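Local structure of soluble inorganic pyrophosphatase (Toxoplasma gondii, 5WRT) at residues Glu62-Leu67 / Pro71-Leu76. The protein probably hydrolyses inorganic diphosphate to phosphate with the help of magnesium ions, this chain being the pyrophosphatase-family part of a longer protein. Numbering follows the deposited sequence.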
loop_
_atom_site.group_PDB
_atom_site.type_symbol
_atom_site.label_atom_id
_atom_site.label_comp_id
_atom_site.label_asym_id
_atom_site.label_seq_id
_atom_site.Cartn_x
_atom_site.Cartn_y
_atom_site.Cartn_z
ATOM N N GLU A 62 8.351 14.217 10.511
ATOM C CA GLU A 62 7.253 14.982 11.086
ATOM C C GLU A 62 7.793 16.240 11.742
ATOM O O GLU A 62 8.938 16.278 12.197
ATOM C CB GLU A 62 6.475 14.177 12.140
ATOM C CG GLU A 62 5.687 12.993 11.616
ATOM C CD GLU A 62 5.075 12.167 12.732
ATOM O OE1 GLU A 62 5.513 12.307 13.897
ATOM O OE2 GLU A 62 4.152 11.380 12.441
ATOM N N MET A 63 6.953 17.271 11.780
ATOM C CA MET A 63 7.259 18.455 12.570
ATOM C C MET A 63 7.353 18.085 14.045
ATOM O O MET A 63 6.471 17.410 14.585
ATOM C CB MET A 63 6.184 19.520 12.359
ATOM C CG MET A 63 6.167 20.121 10.964
ATOM S SD MET A 63 5.011 21.498 10.797
ATOM C CE MET A 63 3.438 20.641 10.809
ATOM N N GLN A 64 8.425 18.529 14.700
ATOM C CA GLN A 64 8.644 18.256 16.122
ATOM C C GLN A 64 8.055 19.420 16.911
ATOM O O GLN A 64 8.702 20.445 17.130
ATOM C CB GLN A 64 10.126 18.058 16.412
ATOM C CG GLN A 64 10.769 16.924 15.620
ATOM C CD GLN A 64 10.086 15.588 15.856
ATOM O OE1 GLN A 64 9.890 15.172 16.997
ATOM N NE2 GLN A 64 9.723 14.909 14.774
ATOM N N LEU A 65 6.807 19.251 17.351
ATOM C CA LEU A 65 6.058 20.357 17.940
ATOM C C LEU A 65 6.613 20.807 19.288
ATOM O O LEU A 65 6.344 21.939 19.703
ATOM C CB LEU A 65 4.587 19.959 18.086
ATOM C CG LEU A 65 3.899 19.484 16.801
ATOM C CD1 LEU A 65 2.406 19.289 17.019
ATOM C CD2 LEU A 65 4.154 20.448 15.648
ATOM N N ARG A 66 7.381 19.960 19.977
ATOM C CA ARG A 66 7.956 20.361 21.259
ATOM C C ARG A 66 9.164 21.272 21.093
ATOM O O ARG A 66 9.465 22.062 21.993
ATOM C CB ARG A 66 8.349 19.132 22.079
ATOM C CG ARG A 66 7.179 18.430 22.747
ATOM C CD ARG A 66 7.622 17.138 23.416
ATOM N NE ARG A 66 8.809 17.328 24.246
ATOM C CZ ARG A 66 8.839 17.146 25.563
ATOM N NH1 ARG A 66 7.743 16.764 26.205
ATOM N NH2 ARG A 66 9.965 17.341 26.238
ATOM N N LEU A 67 9.857 21.183 19.965
ATOM C CA LEU A 67 11.123 21.875 19.800
ATOM C C LEU A 67 10.895 23.309 19.331
ATOM O O LEU A 67 9.861 23.614 18.727
ATOM C CB LEU A 67 11.997 21.136 18.789
ATOM C CG LEU A 67 12.274 19.665 19.105
ATOM C CD1 LEU A 67 13.333 19.104 18.172
ATOM C CD2 LEU A 67 12.696 19.496 20.558
ATOM N N PRO A 71 10.889 22.078 14.058
ATOM C CA PRO A 71 11.560 21.557 12.862
ATOM C C PRO A 71 11.035 20.187 12.468
ATOM O O PRO A 71 10.393 19.481 13.249
ATOM C CB PRO A 71 13.028 21.482 13.289
ATOM C CG PRO A 71 12.961 21.250 14.758
ATOM C CD PRO A 71 11.763 22.023 15.243
ATOM N N ILE A 72 11.331 19.811 11.229
ATOM C CA ILE A 72 10.949 18.505 10.708
ATOM C C ILE A 72 12.130 17.567 10.912
ATOM O O ILE A 72 13.239 17.837 10.439
ATOM C CB ILE A 72 10.549 18.586 9.227
ATOM C CG1 ILE A 72 9.314 19.472 9.058
ATOM C CG2 ILE A 72 10.285 17.196 8.661
ATOM C CD1 ILE A 72 8.917 19.689 7.620
ATOM N N MET A 73 11.887 16.463 11.613
ATOM C CA MET A 73 12.893 15.447 11.880
ATOM C C MET A 73 12.230 14.086 11.763
ATOM O O MET A 73 11.005 13.978 11.669
ATOM C CB MET A 73 13.514 15.615 13.276
ATOM C CG MET A 73 13.975 17.025 13.611
ATOM S SD MET A 73 14.834 17.137 15.194
ATOM C CE MET A 73 16.308 16.168 14.876
ATOM N N GLN A 74 13.046 13.037 11.768
ATOM C CA GLN A 74 12.516 11.685 11.670
ATOM C C GLN A 74 11.996 11.223 13.025
ATOM O O GLN A 74 12.637 11.430 14.060
ATOM C CB GLN A 74 13.583 10.720 11.154
ATOM C CG GLN A 74 13.044 9.337 10.831
ATOM C CD GLN A 74 13.977 8.541 9.943
ATOM O OE1 GLN A 74 15.024 9.035 9.525
ATOM N NE2 GLN A 74 13.598 7.304 9.643
ATOM N N ASP A 75 10.815 10.608 13.012
ATOM C CA ASP A 75 10.219 10.095 14.236
ATOM C C ASP A 75 11.084 8.987 14.830
ATOM O O ASP A 75 11.785 8.264 14.117
ATOM C CB ASP A 75 8.808 9.577 13.956
ATOM C CG ASP A 75 8.016 9.315 15.222
ATOM O OD1 ASP A 75 8.216 10.048 16.214
ATOM O OD2 ASP A 75 7.188 8.381 15.222
ATOM N N LEU A 76 11.030 8.860 16.153
ATOM C CA LEU A 76 11.785 7.853 16.885
ATOM C C LEU A 76 10.849 6.831 17.515
ATOM O O LEU A 76 9.749 7.173 17.964
ATOM C CB LEU A 76 12.656 8.494 17.970
ATOM C CG LEU A 76 13.640 9.576 17.524
ATOM C CD1 LEU A 76 14.426 10.113 18.713
ATOM C CD2 LEU A 76 14.579 9.036 16.458
HETATM O O HOH W 1 7.653 12.459 15.613
#
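The closing end of an antiparallel beta hairpin, strands 57-63 and 72-74, is identified here by its register: Glu62 faces Met73 as a hydrogen-bonded pair, and Met63 faces Ile72 as a non-hydrogen-bonded one. Glu62 N donates to Met73 O at 2.9 Å, and Met73 N returns a bond to Glu62 O at 3.0 Å. One step on, Gln64 N donates a hydrogen bond to Pro71 O at 2.6 Å before the chain enters a type I turn from Gln64 to Leu67.

Glu62 O takes a second donor, Gln64 NE2, at 3.0 Å; this nitrogen stands 54° out of the carbonyl plane, on the face opposite Met73 N. The bend at chi2 (-58°) folds the Gln64 amide back to this oxygen, while Gln64 CG rests 3.8 Å from Met73 CG, the two side chains crossing at about a right angle. Beyond the amide, the carboxylates of Glu62 and Asp75 run side by side, planes 29° apart. A water links them, donating to Glu62 OE1 and Asp75 OD1; the Glu62 side chain is about 5 Å from a bound magnesium ion, and Asp75 OD2 is engaged by a salt bridge to Arg83.

Met63 CG packs on Ile72 CG1 at 3.7 Å, and at the turn Leu67 CB lies 3.7 Å from Pro71 CD. Met63 and Ile72 both rest on Val50 of strand 47-53, where Glu52 OE2 accepts a hydrogen bond from Met63 N; Glu52 is a magnesium-binding residue of this protein, though without its ion in this chain. Ile72 is joined by backbone hydrogen bonding to Val17, and Pro71 and Met73 touch Arg16, joining the hairpin to strand 16-20.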